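PDB 4K3Y: neuraminidase from Influenza A virus, which forms the neuraminidase-like beta-propeller surface protein of a bat influenza A virus and, unlike classical neuraminidases, probably lacks sialidase activity. Local coordinates for residues L114-V122 with T133-T144. Numbering follows the deposited sequence.
Sequences LSVAGDGFV and TIHPTNGGPLRT
Val122 and Ile134 pair across the third and fourth strands of a four-stranded antiparallel sheet, one blade of the neuraminidase beta-propeller, and the chain then leaves strand 129-134 to fold back over the turn between strands 111-117 and 121-126. Their backbones form an antiparallel hydrogen-bonded pair: Val122 N gives a nearly straight bond to Ile134 O at 2.9 Å, and Ile134 N returns one to Val122 O at 2.8 Å. With chi1 at -178°, the Thr133 hydroxyl swings beside its own carbonyl carbon and makes a weak bond to Val122 O. On the face shared by Val122 and Ile134 the packing is close: Val122 CG2 meets Leu142 CB at 3.9 Å, the two side chains crossing at about a right angle. Leu142 also ties the returning chain to the turn, its N bonding to a lone pair of Gly120 O at 3.2 Å in the carbonyl plane. Further along, Val116 CG2 lies 3.5 Å from Thr144 CG2, while Thr144 OG1 turns to Ser101 OG. A G1 beta bulge sets Gly120 and Phe121 opposite Ala117, whose O lies above one face of the Phe121 ring, near its rim. The solvent side is looser: Pro141, after a cis peptide bond, touches Asp119 O and Gly120 CA with its CB, Pro136 CD rests against Gly120 O, and His135 CD2 against Phe121 CB. Met363 and Ser362 of a second subunit pack on Phe121 and His135. Beyond Pro141, Arg143 NH1 forms a salt bridge with Glu195, and its NE bonds to Pro141 O at 3.1 Å, approaching nearly in line with the C=O bond.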
ATOM      1  N   LEU C 114     -15.070  19.085  -0.067  1.00 68.23           N
ATOM      2  CA  LEU C 114     -15.527  20.236   0.711  1.00 63.54           C
ATOM      3  C   LEU C 114     -15.579  19.874   2.180  1.00 69.59           C
ATOM      4  O   LEU C 114     -16.284  18.945   2.567  1.00 65.95           O
ATOM      5  CB  LEU C 114     -16.888  20.730   0.246  1.00 51.72           C
ATOM      6  CG  LEU C 114     -16.859  21.198  -1.205  1.00 67.52           C
ATOM      7  CD1 LEU C 114     -17.282  20.055  -2.128  1.00 65.62           C
ATOM      8  CD2 LEU C 114     -17.726  22.429  -1.403  1.00 68.06           C
ATOM      9  N   SER C 115     -14.825  20.610   2.992  1.00 70.66           N
ATOM     10  CA  SER C 115     -14.711  20.313   4.412  1.00 64.69           C
ATOM     11  C   SER C 115     -14.971  21.552   5.273  1.00 64.24           C
ATOM     12  O   SER C 115     -14.338  22.594   5.084  1.00 66.20           O
ATOM     13  CB  SER C 115     -13.330  19.718   4.716  1.00 70.71           C
ATOM     14  OG  SER C 115     -13.236  19.301   6.072  1.00 75.30           O
ATOM     15  N   VAL C 116     -15.913  21.425   6.210  1.00 63.33           N
ATOM     16  CA  VAL C 116     -16.217  22.480   7.184  1.00 64.13           C
ATOM     17  C   VAL C 116     -15.272  22.407   8.383  1.00 63.33           C
ATOM     18  O   VAL C 116     -15.121  21.355   8.994  1.00 64.85           O
ATOM     19  CB  VAL C 116     -17.670  22.369   7.722  1.00 65.12           C
ATOM     20  CG1 VAL C 116     -17.934  23.436   8.800  1.00 52.88           C
ATOM     21  CG2 VAL C 116     -18.676  22.493   6.592  1.00 62.87           C
ATOM     22  N   ALA C 117     -14.662  23.533   8.731  1.00 61.82           N
ATOM     23  CA  ALA C 117     -13.687  23.580   9.812  1.00 63.87           C
ATOM     24  C   ALA C 117     -13.827  24.891  10.574  1.00 83.07           C
ATOM     25  O   ALA C 117     -14.672  25.723  10.226  1.00 85.45           O
ATOM     26  CB  ALA C 117     -12.270  23.430   9.258  1.00 61.95           C
ATOM     27  N   GLY C 118     -13.003  25.069  11.606  1.00 95.11           N
ATOM     28  CA  GLY C 118     -12.985  26.299  12.385  1.00 99.52           C
ATOM     29  C   GLY C 118     -14.326  26.662  12.996  1.00106.74           C
ATOM     30  O   GLY C 118     -14.927  25.862  13.716  1.00114.90           O
ATOM     31  N   ASP C 119     -14.796  27.871  12.701  1.00111.28           N
ATOM     32  CA  ASP C 119     -16.085  28.354  13.194  1.00116.35           C
ATOM     33  C   ASP C 119     -17.208  28.066  12.189  1.00101.57           C
ATOM     34  O   ASP C 119     -18.362  28.487  12.377  1.00 90.99           O
ATOM     35  CB  ASP C 119     -15.994  29.853  13.506  1.00124.66           C
ATOM     36  CG  ASP C 119     -15.117  30.610  12.511  1.00126.24           C
ATOM     37  OD1 ASP C 119     -15.257  30.384  11.286  1.00111.96           O
ATOM     38  OD2 ASP C 119     -14.282  31.429  12.961  1.00132.56           O
ATOM     39  N   GLY C 120     -16.854  27.343  11.125  1.00 79.73           N
ATOM     40  CA  GLY C 120     -17.803  26.984  10.092  1.00 80.03           C
ATOM     41  C   GLY C 120     -17.594  27.635   8.731  1.00 91.42           C
ATOM     42  O   GLY C 120     -18.563  27.981   8.054  1.00103.18           O
ATOM     43  N   PHE C 121     -16.343  27.811   8.320  1.00 82.78           N
ATOM     44  CA  PHE C 121     -16.066  28.144   6.923  1.00 70.15           C
ATOM     45  C   PHE C 121     -15.819  26.840   6.163  1.00 68.11           C
ATOM     46  O   PHE C 121     -15.502  25.805   6.756  1.00 68.82           O
ATOM     47  CB  PHE C 121     -14.850  29.055   6.795  1.00 67.66           C
ATOM     48  CG  PHE C 121     -13.591  28.459   7.369  1.00 70.49           C
ATOM     49  CD1 PHE C 121     -13.283  28.621   8.716  1.00 68.15           C
ATOM     50  CD2 PHE C 121     -12.722  27.726   6.568  1.00 67.04           C
ATOM     51  CE1 PHE C 121     -12.132  28.068   9.252  1.00 72.24           C
ATOM     52  CE2 PHE C 121     -11.573  27.167   7.100  1.00 68.98           C
ATOM     53  CZ  PHE C 121     -11.275  27.339   8.444  1.00 73.86           C
ATOM     54  N   VAL C 122     -15.972  26.878   4.851  1.00 62.77           N
ATOM     55  CA  VAL C 122     -15.714  25.686   4.067  1.00 69.11           C
ATOM     56  C   VAL C 122     -14.424  25.820   3.272  1.00 72.84           C
ATOM     57  O   VAL C 122     -14.270  26.743   2.478  1.00 72.61           O
ATOM     58  CB  VAL C 122     -16.873  25.380   3.122  1.00 69.42           C
ATOM     59  CG1 VAL C 122     -16.464  24.311   2.114  1.00 69.45           C
ATOM     60  CG2 VAL C 122     -18.089  24.946   3.930  1.00 69.72           C
ATOM     61  N   THR C 133     -12.211  28.744  -0.810  1.00 82.07           N
ATOM     62  CA  THR C 133     -12.766  28.798   0.526  1.00 78.59           C
ATOM     63  C   THR C 133     -14.095  29.567   0.508  1.00 82.12           C
ATOM     64  O   THR C 133     -14.210  30.608  -0.149  1.00 76.35           O
ATOM     65  CB  THR C 133     -11.757  29.413   1.524  1.00 84.49           C
ATOM     66  OG1 THR C 133     -12.310  29.403   2.844  1.00102.38           O
ATOM     67  CG2 THR C 133     -11.408  30.839   1.137  1.00 86.29           C
ATOM     68  N   ILE C 134     -15.102  29.036   1.207  1.00 76.75           N
ATOM     69  CA  ILE C 134     -16.434  29.634   1.218  1.00 74.53           C
ATOM     70  C   ILE C 134     -16.853  30.088   2.612  1.00 69.42           C
ATOM     71  O   ILE C 134     -16.605  29.386   3.596  1.00 67.48           O
ATOM     72  CB  ILE C 134     -17.481  28.658   0.672  1.00 64.77           C
ATOM     73  CG1 ILE C 134     -17.101  28.214  -0.742  1.00 61.86           C
ATOM     74  CG2 ILE C 134     -18.864  29.306   0.684  1.00 51.43           C
ATOM     75  CD1 ILE C 134     -18.098  27.242  -1.370  1.00 61.49           C
ATOM     76  N   HIS C 135     -17.495  31.256   2.692  1.00 67.16           N
ATOM     77  CA  HIS C 135     -17.826  31.855   3.990  1.00 72.66           C
ATOM     78  C   HIS C 135     -19.306  32.157   4.201  1.00 80.54           C
ATOM     79  O   HIS C 135     -20.039  32.464   3.247  1.00 71.66           O
ATOM     80  CB  HIS C 135     -16.985  33.107   4.224  1.00 68.65           C
ATOM     81  CG  HIS C 135     -15.521  32.845   4.163  1.00 77.37           C
ATOM     82  ND1 HIS C 135     -14.817  32.820   2.976  1.00 79.40           N
ATOM     83  CD2 HIS C 135     -14.624  32.549   5.137  1.00 88.92           C
ATOM     84  CE1 HIS C 135     -13.550  32.549   3.222  1.00 89.46           C
ATOM     85  NE2 HIS C 135     -13.406  32.380   4.528  1.00 97.14           N
ATOM     86  N   PRO C 136     -19.753  32.061   5.466  1.00 85.15           N
ATOM     87  CA  PRO C 136     -21.163  32.315   5.780  1.00 81.98           C
ATOM     88  C   PRO C 136     -21.535  33.785   5.647  1.00 85.24           C
ATOM     89  O   PRO C 136     -20.842  34.658   6.161  1.00 83.87           O
ATOM     90  CB  PRO C 136     -21.294  31.850   7.243  1.00 73.16           C
ATOM     91  CG  PRO C 136     -19.893  31.900   7.794  1.00 70.03           C
ATOM     92  CD  PRO C 136     -18.983  31.597   6.639  1.00 73.71           C
ATOM     93  N   THR C 137     -22.621  34.042   4.930  1.00 96.66           N
ATOM     94  CA  THR C 137     -23.265  35.344   4.951  1.00 99.76           C
ATOM     95  C   THR C 137     -24.169  35.405   6.186  1.00 96.42           C
ATOM     96  O   THR C 137     -23.993  36.254   7.068  1.00 82.96           O
ATOM     97  CB  THR C 137     -24.109  35.574   3.665  1.00102.51           C
ATOM     98  OG1 THR C 137     -25.507  35.399   3.937  1.00106.71           O
ATOM     99  CG2 THR C 137     -23.698  34.591   2.579  1.00103.46           C
ATOM    100  N   ASN C 138     -25.101  34.453   6.247  1.00 91.06           N
ATOM    101  CA  ASN C 138     -26.210  34.473   7.194  1.00 86.62           C
ATOM    102  C   ASN C 138     -25.988  33.801   8.567  1.00 78.07           C
ATOM    103  O   ASN C 138     -26.886  33.124   9.077  1.00 86.77           O
ATOM    104  CB  ASN C 138     -27.483  33.917   6.534  1.00 91.46           C
ATOM    105  CG  ASN C 138     -28.108  34.892   5.534  1.00108.59           C
ATOM    106  OD1 ASN C 138     -28.774  34.471   4.585  1.00115.63           O
ATOM    107  ND2 ASN C 138     -27.903  36.198   5.747  1.00104.30           N
ATOM    108  N   GLY C 139     -24.814  33.999   9.168  1.00 75.60           N
ATOM    109  CA  GLY C 139     -24.611  33.642  10.566  1.00 75.27           C
ATOM    110  C   GLY C 139     -23.832  32.371  10.874  1.00 85.15           C
ATOM    111  O   GLY C 139     -23.135  32.295  11.894  1.00 79.72           O
ATOM    112  N   GLY C 140     -23.958  31.362  10.012  1.00 87.67           N
ATOM    113  CA  GLY C 140     -23.234  30.117  10.190  1.00 72.36           C
ATOM    114  C   GLY C 140     -23.845  29.251  11.275  1.00 85.84           C
ATOM    115  O   GLY C 140     -24.799  29.663  11.941  1.00 98.01           O
ATOM    116  N   PRO C 141     -23.292  28.043  11.470  1.00 88.98           N
ATOM    117  CA  PRO C 141     -22.113  27.593  10.733  1.00 84.17           C
ATOM    118  C   PRO C 141     -22.522  26.996   9.381  1.00 78.16           C
ATOM    119  O   PRO C 141     -23.647  26.492   9.236  1.00 72.50           O
ATOM    120  CB  PRO C 141     -21.554  26.506  11.652  1.00 84.80           C
ATOM    121  CG  PRO C 141     -22.803  25.859  12.209  1.00 84.14           C
ATOM    122  CD  PRO C 141     -23.843  26.969  12.323  1.00 86.36           C
ATOM    123  N   LEU C 142     -21.628  27.082   8.400  1.00 78.28           N
ATOM    124  CA  LEU C 142     -21.852  26.459   7.094  1.00 70.18           C
ATOM    125  C   LEU C 142     -21.994  24.942   7.225  1.00 58.25           C
ATOM    126  O   LEU C 142     -21.398  24.324   8.124  1.00 56.30           O
ATOM    127  CB  LEU C 142     -20.709  26.803   6.128  1.00 68.66           C
ATOM    128  CG  LEU C 142     -20.962  27.878   5.062  1.00 66.53           C
ATOM    129  CD1 LEU C 142     -22.052  28.873   5.471  1.00 51.97           C
ATOM    130  CD2 LEU C 142     -19.679  28.616   4.731  1.00 49.36           C
ATOM    131  N   ARG C 143     -22.786  24.348   6.336  1.00 55.05           N
ATOM    132  CA  ARG C 143     -23.034  22.905   6.360  1.00 55.08           C
ATOM    133  C   ARG C 143     -22.974  22.279   4.969  1.00 57.43           C
ATOM    134  O   ARG C 143     -23.764  22.643   4.082  1.00 62.10           O
ATOM    135  CB  ARG C 143     -24.424  22.619   6.930  1.00 56.15           C
ATOM    136  CG  ARG C 143     -24.598  22.835   8.421  1.00 48.99           C
ATOM    137  CD  ARG C 143     -26.043  23.232   8.710  1.00 52.37           C
ATOM    138  NE  ARG C 143     -26.119  24.668   8.922  1.00 77.61           N
ATOM    139  CZ  ARG C 143     -27.160  25.430   8.611  1.00 78.49           C
ATOM    140  NH1 ARG C 143     -28.248  24.906   8.069  1.00 60.95           N
ATOM    141  NH2 ARG C 143     -27.109  26.728   8.860  1.00 81.55           N
ATOM    142  N   THR C 144     -22.073  21.313   4.781  1.00 55.46           N
ATOM    143  CA  THR C 144     -22.064  20.524   3.536  1.00 52.22           C
ATOM    144  C   THR C 144     -23.224  19.527   3.479  1.00 54.82           C
ATOM    145  O   THR C 144     -23.954  19.350   4.459  1.00 68.99           O
ATOM    146  CB  THR C 144     -20.761  19.748   3.363  1.00 57.21           C
ATOM    147  OG1 THR C 144     -20.794  18.560   4.169  1.00 65.02           O
ATOM    148  CG2 THR C 144     -19.570  20.617   3.761  1.00 54.68           C
TER